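Local atomic coordinates of putative NAD dependent dehydrogenase (Micromonospora echinospora, PDB entry 6NOR), a protein that binds NAD and probably acts as an oxidoreductase of the GFO/IDH/MocA family in the biosynthesis of the antibiotic gentamicin. Residues E41-D46 with F88-T93; N111-K116 with V314-Q319. All coordinates share one frame; numbering follows the deposited sequence.

Contact 1. Residues E41-D46 with F88-T93. With NAD (nicotinamide-adenine-dinucleotide), chain G.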
ATOM      1  N   GLU A  41     -32.941   2.541   6.079  1.00 24.42           N
ATOM      2  CA  GLU A  41     -32.497   1.301   5.459  1.00 26.95           C
ATOM      3  C   GLU A  41     -31.890   0.373   6.495  1.00 23.18           C
ATOM      4  O   GLU A  41     -32.098  -0.829   6.447  1.00 24.34           O
ATOM      5  CB  GLU A  41     -31.498   1.576   4.334  1.00 34.15           C
ATOM      6  CG  GLU A  41     -30.727   0.348   3.913  1.00 54.95           C
ATOM      7  CD  GLU A  41     -30.335   0.352   2.455  1.00 72.10           C
ATOM      8  OE1 GLU A  41     -30.022  -0.743   1.930  1.00 77.96           O
ATOM      9  OE2 GLU A  41     -30.335   1.441   1.839  1.00 85.62           O
ATOM     10  N   VAL A  42     -31.150   0.924   7.448  1.00 20.50           N
ATOM     11  CA  VAL A  42     -30.549   0.101   8.489  1.00 17.50           C
ATOM     12  C   VAL A  42     -31.616  -0.436   9.437  1.00 22.20           C
ATOM     13  O   VAL A  42     -31.591  -1.595   9.812  1.00 25.61           O
ATOM     14  CB  VAL A  42     -29.481   0.883   9.287  1.00 18.75           C
ATOM     15  CG1 VAL A  42     -29.121   0.164  10.545  1.00 17.47           C
ATOM     16  CG2 VAL A  42     -28.226   1.108   8.429  1.00 17.44           C
ATOM     17  N   LEU A  43     -32.570   0.405   9.808  1.00 22.35           N
ATOM     18  CA  LEU A  43     -33.554   0.009  10.807  1.00 20.89           C
ATOM     19  C   LEU A  43     -34.549  -1.003  10.243  1.00 21.57           C
ATOM     20  O   LEU A  43     -34.880  -1.962  10.921  1.00 22.36           O
ATOM     21  CB  LEU A  43     -34.276   1.237  11.355  1.00 20.94           C
ATOM     22  CG  LEU A  43     -33.331   2.100  12.194  1.00 23.44           C
ATOM     23  CD1 LEU A  43     -33.910   3.474  12.473  1.00 17.74           C
ATOM     24  CD2 LEU A  43     -32.997   1.382  13.488  1.00 23.47           C
ATOM     25  N   THR A  44     -34.999  -0.816   9.002  1.00 20.58           N
ATOM     26  CA  THR A  44     -35.933  -1.766   8.402  1.00 20.32           C
ATOM     27  C   THR A  44     -35.304  -3.134   8.139  1.00 25.62           C
ATOM     28  O   THR A  44     -36.019  -4.112   7.965  1.00 30.48           O
ATOM     29  CB  THR A  44     -36.521  -1.263   7.078  1.00 20.89           C
ATOM     30  OG1 THR A  44     -35.465  -0.854   6.205  1.00 28.68           O
ATOM     31  CG2 THR A  44     -37.470  -0.097   7.317  1.00 21.96           C
ATOM     32  N   ALA A  45     -33.981  -3.214   8.105  1.00 23.59           N
ATOM     33  CA  ALA A  45     -33.336  -4.518   7.972  1.00 24.16           C
ATOM     34  C   ALA A  45     -33.369  -5.294   9.282  1.00 24.40           C
ATOM     35  O   ALA A  45     -33.055  -6.473   9.310  1.00 22.97           O
ATOM     36  CB  ALA A  45     -31.887  -4.370   7.487  1.00 21.18           C
ATOM     37  N   ASP A  46     -33.737  -4.613  10.363  1.00 25.18           N
ATOM     38  CA  ASP A  46     -33.814  -5.202  11.699  1.00 23.40           C
ATOM     39  C   ASP A  46     -35.228  -5.722  11.875  1.00 26.87           C
ATOM     40  O   ASP A  46     -36.174  -4.938  11.819  1.00 30.87           O
ATOM     41  CB  ASP A  46     -33.462  -4.147  12.761  1.00 26.77           C
ATOM     42  CG  ASP A  46     -33.295  -4.724  14.163  1.00 29.33           C
ATOM     43  OD1 ASP A  46     -33.996  -5.685  14.522  1.00 34.35           O
ATOM     44  OD2 ASP A  46     -32.458  -4.196  14.923  1.00 29.99           O
ATOM     45  N   PHE A  88     -39.685   5.113  19.478  1.00 18.25           N
ATOM     46  CA  PHE A  88     -38.315   5.390  19.145  1.00 18.14           C
ATOM     47  C   PHE A  88     -38.263   6.321  17.948  1.00 18.12           C
ATOM     48  O   PHE A  88     -38.848   6.051  16.911  1.00 25.59           O
ATOM     49  CB  PHE A  88     -37.574   4.081  18.874  1.00 20.44           C
ATOM     50  CG  PHE A  88     -36.162   4.256  18.382  1.00 17.97           C
ATOM     51  CD1 PHE A  88     -35.252   5.007  19.093  1.00 18.61           C
ATOM     52  CD2 PHE A  88     -35.753   3.655  17.205  1.00 18.57           C
ATOM     53  CE1 PHE A  88     -33.950   5.161  18.644  1.00 20.94           C
ATOM     54  CE2 PHE A  88     -34.447   3.797  16.742  1.00 18.33           C
ATOM     55  CZ  PHE A  88     -33.542   4.553  17.468  1.00 19.78           C
ATOM     56  N   VAL A  89     -37.571   7.434  18.113  1.00 18.09           N
ATOM     57  CA  VAL A  89     -37.504   8.441  17.077  1.00 18.09           C
ATOM     58  C   VAL A  89     -36.053   8.719  16.694  1.00 18.00           C
ATOM     59  O   VAL A  89     -35.202   8.912  17.553  1.00 19.88           O
ATOM     60  CB  VAL A  89     -38.172   9.750  17.531  1.00 23.09           C
ATOM     61  CG1 VAL A  89     -38.163  10.769  16.403  1.00 18.16           C
ATOM     62  CG2 VAL A  89     -39.589   9.478  18.026  1.00 18.26           C
ATOM     63  N   VAL A  90     -35.788   8.697  15.395  1.00 17.96           N
ATOM     64  CA  VAL A  90     -34.508   9.060  14.824  1.00 17.89           C
ATOM     65  C   VAL A  90     -34.582  10.484  14.287  1.00 21.51           C
ATOM     66  O   VAL A  90     -35.445  10.803  13.463  1.00 18.26           O
ATOM     67  CB  VAL A  90     -34.095   8.104  13.682  1.00 17.84           C
ATOM     68  CG1 VAL A  90     -32.784   8.576  13.040  1.00 17.78           C
ATOM     69  CG2 VAL A  90     -33.912   6.719  14.209  1.00 17.81           C
ATOM     70  N   VAL A  91     -33.678  11.335  14.762  1.00 22.63           N
ATOM     71  CA  VAL A  91     -33.626  12.727  14.336  1.00 17.93           C
ATOM     72  C   VAL A  91     -32.422  13.016  13.436  1.00 17.88           C
ATOM     73  O   VAL A  91     -31.286  13.075  13.886  1.00 17.83           O
ATOM     74  CB  VAL A  91     -33.594  13.664  15.537  1.00 17.96           C
ATOM     75  CG1 VAL A  91     -33.522  15.101  15.082  1.00 17.99           C
ATOM     76  CG2 VAL A  91     -34.823  13.456  16.378  1.00 18.02           C
ATOM     77  N   ALA A  92     -32.695  13.187  12.152  1.00 17.89           N
ATOM     78  CA  ALA A  92     -31.654  13.401  11.164  1.00 19.28           C
ATOM     79  C   ALA A  92     -31.966  14.655  10.379  1.00 18.70           C
ATOM     80  O   ALA A  92     -32.156  14.617   9.176  1.00 19.37           O
ATOM     81  CB  ALA A  92     -31.537  12.181  10.225  1.00 19.84           C
ATOM     82  N   THR A  93     -32.042  15.770  11.079  1.00 21.74           N
ATOM     83  CA  THR A  93     -32.422  17.024  10.463  1.00 17.99           C
ATOM     84  C   THR A  93     -31.207  17.935  10.526  1.00 17.99           C
ATOM     85  O   THR A  93     -30.186  17.520  11.059  1.00 17.94           O
ATOM     86  CB  THR A  93     -33.621  17.616  11.185  1.00 22.20           C
ATOM     87  OG1 THR A  93     -33.275  17.849  12.557  1.00 26.30           O
ATOM     88  CG2 THR A  93     -34.790  16.649  11.115  1.00 20.87           C
TER
HETATM   89  PA  NAD G 401     -30.045  16.518   4.337  1.00 22.83           P
HETATM   90  O1A NAD G 401     -30.039  17.999   3.889  1.00 25.09           O
HETATM   91  O2A NAD G 401     -29.730  15.565   3.246  1.00 19.78           O
HETATM   92  O5B NAD G 401     -31.462  16.162   4.910  1.00 20.72           O
HETATM   93  C5B NAD G 401     -32.041  17.022   5.875  1.00 20.65           C
HETATM   94  C4B NAD G 401     -33.557  16.689   5.876  1.00 23.14           C
HETATM   95  O4B NAD G 401     -34.149  17.207   6.913  1.00 26.85           O
HETATM   96  C3B NAD G 401     -34.200  17.331   4.668  1.00 26.04           C
HETATM   97  O3B NAD G 401     -34.986  16.396   4.059  1.00 28.71           O
HETATM   98  C2B NAD G 401     -35.060  18.482   5.259  1.00 23.04           C
HETATM   99  O2B NAD G 401     -36.233  18.685   4.391  1.00 24.52           O
HETATM  100  C1B NAD G 401     -35.424  17.990   6.373  1.00 22.62           C
HETATM  101  N9A NAD G 401     -35.731  18.989   7.380  1.00 20.72           N
HETATM  102  C8A NAD G 401     -35.201  20.211   7.583  1.00 18.23           C
HETATM  103  N7A NAD G 401     -35.791  20.739   8.683  1.00 21.37           N
HETATM  104  C5A NAD G 401     -36.675  19.855   9.148  1.00 18.28           C
HETATM  105  C6A NAD G 401     -37.536  19.887  10.205  1.00 19.03           C
HETATM  106  N6A NAD G 401     -37.704  20.907  11.114  1.00 18.45           N
HETATM  107  N1A NAD G 401     -38.315  18.846  10.462  1.00 18.93           N
HETATM  108  C2A NAD G 401     -38.282  17.753   9.661  1.00 18.29           C
HETATM  109  N3A NAD G 401     -37.434  17.727   8.604  1.00 22.33           N
HETATM  110  C4A NAD G 401     -36.631  18.766   8.351  1.00 19.76           C
HETATM  111  O3  NAD G 401     -29.019  16.391   5.494  1.00 34.85           O
HETATM  112  PN  NAD G 401     -28.320  15.070   6.044  1.00 17.82           P
HETATM  113  O1N NAD G 401     -29.200  13.864   6.055  1.00 17.80           O
HETATM  114  O2N NAD G 401     -27.044  14.808   5.262  1.00 20.96           O
HETATM  115  O5D NAD G 401     -27.932  15.399   7.536  1.00 19.87           O
HETATM  116  C5D NAD G 401     -28.899  15.345   8.567  1.00 17.83           C
HETATM  117  C4D NAD G 401     -28.190  15.088   9.912  1.00 17.80           C
HETATM  118  O4D NAD G 401     -27.476  13.999   9.899  1.00 18.71           O
HETATM  119  C3D NAD G 401     -27.177  16.233  10.214  1.00 21.73           C
HETATM  120  O3D NAD G 401     -27.233  16.516  11.494  1.00 20.39           O
HETATM  121  C2D NAD G 401     -25.814  15.643   9.792  1.00 19.41           C
HETATM  122  O2D NAD G 401     -24.724  16.314  10.555  1.00 21.38           O
HETATM  123  C1D NAD G 401     -25.923  14.380  10.096  1.00 19.37           C
HETATM  124  N1N NAD G 401     -25.114  13.541   9.264  1.00 23.31           N
HETATM  125  C2N NAD G 401     -24.449  12.470   9.850  1.00 22.28           C
HETATM  126  C3N NAD G 401     -23.645  11.618   9.090  1.00 22.81           C
HETATM  127  C7N NAD G 401     -22.926  10.472   9.821  1.00 26.56           C
HETATM  128  O7N NAD G 401     -22.171   9.781   9.243  1.00 31.44           O
HETATM  129  N7N NAD G 401     -23.162  10.276  11.210  1.00 26.81           N
HETATM  130  C4N NAD G 401     -23.474  11.816   7.739  1.00 18.04           C
HETATM  131  C5N NAD G 401     -24.147  12.882   7.140  1.00 22.35           C
HETATM  132  C6N NAD G 401     -24.966  13.748   7.913  1.00 24.26           C
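Leu43, on the last turns of helix 34-44, touches the edge of the Phe88 ring and a methyl of Val90 on strand 86-91, and this small apolar patch is all that joins the two segments. The two methyls of Leu43 divide the work. Leu43 CD1 meets Val90 CG2 at 3.7 Å, the two side chains sliding past each other in opposite directions, while Leu43 CD2 comes to the ring edge of Phe88, 4.3 Å from its CE2 and near the ring plane. The first torsion of Leu43 sets CG anti to the carbonyl carbon (chi1 -69°), and from there the forked end can serve both partners. A forked leucine suits a helix that must cover two strand positions at once; a beta-branched valine suits the strand, where CG1 lies anti to the backbone N (chi1 176°) and CG2 is left for the helix.

The turn after the strand touches NAD. Two of its approaches are van der Waals contacts: Ala92 O comes within 3.4 Å of NAD C5D, and Thr93 CG2 packs 3.8 Å from N3A of the adenine of NAD. Thr93 O, 3.1 Å from NAD O3D, is one of two carbonyls near that hydroxyl, Lys116 O being the other. Within the protein, Thr93 O is hydrogen-bonded to His98 and Thr93 OG1 to Thr97.

This is the helix-on-sheet packing of a Rossmann fold, with the first helix of the nucleotide-binding unit covering the central strands. Strand 86-91 runs between strands 25-30 and 111-114; helix 98-107 packs against Val89 and Val91, and helix 313-326 touches both Leu43 and Phe88.

Contact 2. Residues N111-K116 with V314-Q319. With NAD (nicotinamide-adenine-dinucleotide), chain G.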
ATOM      1  N   ASN A 111     -38.048   7.391  23.231  1.00 21.44           N
ATOM      2  CA  ASN A 111     -36.614   7.209  23.061  1.00 18.12           C
ATOM      3  C   ASN A 111     -36.166   7.909  21.795  1.00 18.24           C
ATOM      4  O   ASN A 111     -36.944   8.037  20.855  1.00 19.12           O
ATOM      5  CB  ASN A 111     -36.265   5.735  22.997  1.00 18.09           C
ATOM      6  CG  ASN A 111     -36.772   4.977  24.186  1.00 20.74           C
ATOM      7  OD1 ASN A 111     -36.091   4.865  25.205  1.00 21.58           O
ATOM      8  ND2 ASN A 111     -37.982   4.450  24.069  1.00 20.54           N
ATOM      9  N   VAL A 112     -34.923   8.373  21.767  1.00 18.34           N
ATOM     10  CA  VAL A 112     -34.483   9.162  20.638  1.00 19.20           C
ATOM     11  C   VAL A 112     -32.997   8.945  20.306  1.00 20.35           C
ATOM     12  O   VAL A 112     -32.145   8.878  21.177  1.00 19.16           O
ATOM     13  CB  VAL A 112     -34.782  10.676  20.885  1.00 18.01           C
ATOM     14  CG1 VAL A 112     -33.900  11.242  21.956  1.00 17.99           C
ATOM     15  CG2 VAL A 112     -34.661  11.479  19.593  1.00 18.00           C
ATOM     16  N   LEU A 113     -32.730   8.781  19.016  1.00 17.85           N
ATOM     17  CA  LEU A 113     -31.389   8.771  18.464  1.00 17.78           C
ATOM     18  C   LEU A 113     -31.225  10.049  17.672  1.00 17.79           C
ATOM     19  O   LEU A 113     -31.937  10.252  16.705  1.00 17.81           O
ATOM     20  CB  LEU A 113     -31.166   7.547  17.570  1.00 17.74           C
ATOM     21  CG  LEU A 113     -29.958   7.515  16.627  1.00 17.68           C
ATOM     22  CD1 LEU A 113     -28.674   7.749  17.383  1.00 17.64           C
ATOM     23  CD2 LEU A 113     -29.867   6.195  15.874  1.00 17.64           C
ATOM     24  N   VAL A 114     -30.307  10.910  18.103  1.00 17.77           N
ATOM     25  CA  VAL A 114     -29.999  12.165  17.420  1.00 17.78           C
ATOM     26  C   VAL A 114     -28.707  12.068  16.645  1.00 17.73           C
ATOM     27  O   VAL A 114     -27.696  11.666  17.181  1.00 17.69           O
ATOM     28  CB  VAL A 114     -29.846  13.339  18.397  1.00 17.81           C
ATOM     29  CG1 VAL A 114     -29.716  14.643  17.630  1.00 17.84           C
ATOM     30  CG2 VAL A 114     -31.013  13.380  19.368  1.00 17.86           C
ATOM     31  N   GLU A 115     -28.746  12.428  15.375  1.00 17.74           N
ATOM     32  CA  GLU A 115     -27.551  12.478  14.593  1.00 17.70           C
ATOM     33  C   GLU A 115     -26.528  13.458  15.176  1.00 23.25           C
ATOM     34  O   GLU A 115     -26.874  14.390  15.880  1.00 24.94           O
ATOM     35  CB  GLU A 115     -27.868  12.863  13.160  1.00 17.72           C
ATOM     36  CG  GLU A 115     -27.899  11.697  12.218  1.00 27.63           C
ATOM     37  CD  GLU A 115     -26.624  10.850  12.261  1.00 29.92           C
ATOM     38  OE1 GLU A 115     -25.527  11.388  12.536  1.00 23.79           O
ATOM     39  OE2 GLU A 115     -26.729   9.638  12.009  1.00 28.35           O
ATOM     40  N   LYS A 116     -25.265  13.186  14.889  1.00 22.86           N
ATOM     41  CA  LYS A 116     -24.163  14.125  15.025  1.00 19.27           C
ATOM     42  C   LYS A 116     -24.445  15.418  14.239  1.00 23.36           C
ATOM     43  O   LYS A 116     -24.972  15.368  13.138  1.00 26.07           O
ATOM     44  CB  LYS A 116     -22.882  13.460  14.506  1.00 22.55           C
ATOM     45  CG  LYS A 116     -22.088  14.394  13.636  1.00 31.37           C
ATOM     46  CD  LYS A 116     -21.625  13.744  12.424  1.00 29.95           C
ATOM     47  CE  LYS A 116     -21.664  14.655  11.218  1.00 33.72           C
ATOM     48  NZ  LYS A 116     -21.132  13.883  10.054  1.00 43.99           N
ATOM     49  N   VAL A 314     -24.800   0.083  11.016  1.00 19.00           N
ATOM     50  CA  VAL A 314     -25.542  -1.120  11.344  1.00 17.37           C
ATOM     51  C   VAL A 314     -25.332  -1.493  12.819  1.00 17.37           C
ATOM     52  O   VAL A 314     -26.281  -1.740  13.540  1.00 24.13           O
ATOM     53  CB  VAL A 314     -25.136  -2.284  10.397  1.00 17.33           C
ATOM     54  CG1 VAL A 314     -25.731  -3.597  10.840  1.00 17.34           C
ATOM     55  CG2 VAL A 314     -25.586  -1.985   9.001  1.00 17.33           C
ATOM     56  N   HIS A 315     -24.094  -1.484  13.277  1.00 17.35           N
ATOM     57  CA  HIS A 315     -23.784  -1.837  14.660  1.00 17.36           C
ATOM     58  C   HIS A 315     -24.314  -0.814  15.664  1.00 17.89           C
ATOM     59  O   HIS A 315     -24.812  -1.176  16.715  1.00 17.63           O
ATOM     60  CB  HIS A 315     -22.277  -2.020  14.836  1.00 20.83           C
ATOM     61  CG  HIS A 315     -21.755  -3.245  14.158  1.00 27.86           C
ATOM     62  ND1 HIS A 315     -21.467  -3.281  12.810  1.00 27.86           N
ATOM     63  CD2 HIS A 315     -21.526  -4.493  14.631  1.00 30.43           C
ATOM     64  CE1 HIS A 315     -21.073  -4.500  12.484  1.00 31.23           C
ATOM     65  NE2 HIS A 315     -21.097  -5.252  13.569  1.00 32.65           N
ATOM     66  N   GLN A 316     -24.203   0.458  15.316  1.00 18.40           N
ATOM     67  CA  GLN A 316     -24.749   1.529  16.133  1.00 18.48           C
ATOM     68  C   GLN A 316     -26.252   1.354  16.355  1.00 20.45           C
ATOM     69  O   GLN A 316     -26.723   1.326  17.480  1.00 23.01           O
ATOM     70  CB  GLN A 316     -24.477   2.871  15.477  1.00 17.43           C
ATOM     71  CG  GLN A 316     -25.138   4.037  16.146  1.00 17.47           C
ATOM     72  CD  GLN A 316     -24.922   5.298  15.352  1.00 21.56           C
ATOM     73  OE1 GLN A 316     -24.025   6.081  15.644  1.00 22.84           O
ATOM     74  NE2 GLN A 316     -25.738   5.496  14.332  1.00 21.30           N
ATOM     75  N   ASP A 317     -26.991   1.221  15.263  1.00 19.37           N
ATOM     76  CA  ASP A 317     -28.433   1.136  15.335  1.00 17.52           C
ATOM     77  C   ASP A 317     -28.899  -0.166  15.963  1.00 17.53           C
ATOM     78  O   ASP A 317     -29.937  -0.193  16.581  1.00 23.12           O
ATOM     79  CB  ASP A 317     -29.035   1.327  13.958  1.00 26.09           C
ATOM     80  CG  ASP A 317     -28.907   2.760  13.484  1.00 30.52           C
ATOM     81  OD1 ASP A 317     -28.080   3.485  14.074  1.00 35.45           O
ATOM     82  OD2 ASP A 317     -29.621   3.160  12.541  1.00 31.04           O
ATOM     83  N   ARG A 318     -28.115  -1.225  15.857  1.00 18.92           N
ATOM     84  CA  ARG A 318     -28.495  -2.446  16.527  1.00 22.05           C
ATOM     85  C   ARG A 318     -28.357  -2.261  18.027  1.00 17.53           C
ATOM     86  O   ARG A 318     -29.204  -2.675  18.794  1.00 17.58           O
ATOM     87  CB  ARG A 318     -27.661  -3.634  16.071  1.00 31.26           C
ATOM     88  CG  ARG A 318     -28.142  -4.937  16.707  1.00 42.89           C
ATOM     89  CD  ARG A 318     -27.207  -6.092  16.438  1.00 54.89           C
ATOM     90  NE  ARG A 318     -26.927  -6.273  15.014  1.00 64.95           N
ATOM     91  CZ  ARG A 318     -25.708  -6.220  14.481  1.00 63.67           C
ATOM     92  NH1 ARG A 318     -24.654  -5.985  15.256  1.00 63.06           N
ATOM     93  NH2 ARG A 318     -25.539  -6.404  13.179  1.00 61.03           N
ATOM     94  N   GLN A 319     -27.289  -1.614  18.445  1.00 20.33           N
ATOM     95  CA  GLN A 319     -27.081  -1.404  19.860  1.00 18.71           C
ATOM     96  C   GLN A 319     -28.046  -0.386  20.457  1.00 22.34           C
ATOM     97  O   GLN A 319     -28.388  -0.477  21.626  1.00 23.81           O
ATOM     98  CB  GLN A 319     -25.650  -0.975  20.106  1.00 21.40           C
ATOM     99  CG  GLN A 319     -24.715  -2.120  19.892  1.00 32.98           C
ATOM    100  CD  GLN A 319     -23.348  -1.845  20.425  1.00 50.66           C
ATOM    101  OE1 GLN A 319     -23.187  -1.180  21.454  1.00 55.72           O
ATOM    102  NE2 GLN A 319     -22.337  -2.356  19.729  1.00 59.12           N
TER
HETATM  103  PA  NAD G 401     -30.045  16.518   4.337  1.00 22.83           P
HETATM  104  O1A NAD G 401     -30.039  17.999   3.889  1.00 25.09           O
HETATM  105  O2A NAD G 401     -29.730  15.565   3.246  1.00 19.78           O
HETATM  106  O5B NAD G 401     -31.462  16.162   4.910  1.00 20.72           O
HETATM  107  C5B NAD G 401     -32.041  17.022   5.875  1.00 20.65           C
HETATM  108  C4B NAD G 401     -33.557  16.689   5.876  1.00 23.14           C
HETATM  109  O4B NAD G 401     -34.149  17.207   6.913  1.00 26.85           O
HETATM  110  C3B NAD G 401     -34.200  17.331   4.668  1.00 26.04           C
HETATM  111  O3B NAD G 401     -34.986  16.396   4.059  1.00 28.71           O
HETATM  112  C2B NAD G 401     -35.060  18.482   5.259  1.00 23.04           C
HETATM  113  O2B NAD G 401     -36.233  18.685   4.391  1.00 24.52           O
HETATM  114  C1B NAD G 401     -35.424  17.990   6.373  1.00 22.62           C
HETATM  115  N9A NAD G 401     -35.731  18.989   7.380  1.00 20.72           N
HETATM  116  C8A NAD G 401     -35.201  20.211   7.583  1.00 18.23           C
HETATM  117  N7A NAD G 401     -35.791  20.739   8.683  1.00 21.37           N
HETATM  118  C5A NAD G 401     -36.675  19.855   9.148  1.00 18.28           C
HETATM  119  C6A NAD G 401     -37.536  19.887  10.205  1.00 19.03           C
HETATM  120  N6A NAD G 401     -37.704  20.907  11.114  1.00 18.45           N
HETATM  121  N1A NAD G 401     -38.315  18.846  10.462  1.00 18.93           N
HETATM  122  C2A NAD G 401     -38.282  17.753   9.661  1.00 18.29           C
HETATM  123  N3A NAD G 401     -37.434  17.727   8.604  1.00 22.33           N
HETATM  124  C4A NAD G 401     -36.631  18.766   8.351  1.00 19.76           C
HETATM  125  O3  NAD G 401     -29.019  16.391   5.494  1.00 34.85           O
HETATM  126  PN  NAD G 401     -28.320  15.070   6.044  1.00 17.82           P
HETATM  127  O1N NAD G 401     -29.200  13.864   6.055  1.00 17.80           O
HETATM  128  O2N NAD G 401     -27.044  14.808   5.262  1.00 20.96           O
HETATM  129  O5D NAD G 401     -27.932  15.399   7.536  1.00 19.87           O
HETATM  130  C5D NAD G 401     -28.899  15.345   8.567  1.00 17.83           C
HETATM  131  C4D NAD G 401     -28.190  15.088   9.912  1.00 17.80           C
HETATM  132  O4D NAD G 401     -27.476  13.999   9.899  1.00 18.71           O
HETATM  133  C3D NAD G 401     -27.177  16.233  10.214  1.00 21.73           C
HETATM  134  O3D NAD G 401     -27.233  16.516  11.494  1.00 20.39           O
HETATM  135  C2D NAD G 401     -25.814  15.643   9.792  1.00 19.41           C
HETATM  136  O2D NAD G 401     -24.724  16.314  10.555  1.00 21.38           O
HETATM  137  C1D NAD G 401     -25.923  14.380  10.096  1.00 19.37           C
HETATM  138  N1N NAD G 401     -25.114  13.541   9.264  1.00 23.31           N
HETATM  139  C2N NAD G 401     -24.449  12.470   9.850  1.00 22.28           C
HETATM  140  C3N NAD G 401     -23.645  11.618   9.090  1.00 22.81           C
HETATM  141  C7N NAD G 401     -22.926  10.472   9.821  1.00 26.56           C
HETATM  142  O7N NAD G 401     -22.171   9.781   9.243  1.00 31.44           O
HETATM  143  N7N NAD G 401     -23.162  10.276  11.210  1.00 26.81           N
HETATM  144  C4N NAD G 401     -23.474  11.816   7.739  1.00 18.04           C
HETATM  145  C5N NAD G 401     -24.147  12.882   7.140  1.00 22.35           C
HETATM  146  C6N NAD G 401     -24.966  13.748   7.913  1.00 24.26           C
HETATM  147  O   HOH W   1     -24.921   7.865  12.637  1.00 28.45           O
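Leu113 and Asp317 mark the closest approach of the two backbones, their CA atoms 8.8 Å apart, where strand 111-114 faces helix 313-326. Their side chains cross at about a right angle, and the methyl CD2 of Leu113 rests 3.7 Å from OD1 of Asp317. With CG anti to the backbone N (chi1 165°), this leucine reaches the helix with one methyl, which lies against the carboxylate of Asp317 and near the amide of Gln316.

Those two residues hold each other: Gln316 NE2 donates to Asp317 OD1 at 3.1 Å, an almost straight bond (169°) that lies in the amide plane and meets the oxygen nearly along its C-O axis. The other oxygen, OD2, is hydrogen-bonded to His39 ND1. Gln316 NE2 also donates to a water 3.0 Å away, which in turn lies 2.6 Å from Glu115 OE2.

Glu115 bends at chi2, bringing OE1 to the carboxamide N7N of NAD at 2.9 Å, while its OE2 is hydrogen-bonded to His39 NE2. Lys116 O accepts from O2D of the nicotinamide ribose of NAD at 2.8 Å. Were Glu115 replaced by an alanine, the carboxamide of NAD would lose its OE1 acceptor and is likely to be freer to turn, with His39 and the water losing a carboxylate partner.

His39 thus joins the carboxylates of Glu115 and Asp317, and this buried polar network links the helix to the nicotinamide end of the cofactor site.

From the N terminus, contact 1 closes first: the chain leaves helix 34-44, passes through strands 49-55 and 72-74 with their helices, and returns on strand 86-91. Contact 2 opens only afterwards, on strand 111-114, and closes a far longer excursion, through the mixed sheet that begins with strand 167-175, at helix 313-326. The two loops therefore lie in series, neither nesting nor crossing. In space they adjoin, centres about 8 Å apart: strands 86-91 and 111-114 are parallel neighbours, and Val42 packs on Asp317. Helices 34-44 and 313-326 thus cover the same sheet side by side, with NAD touching both contacts.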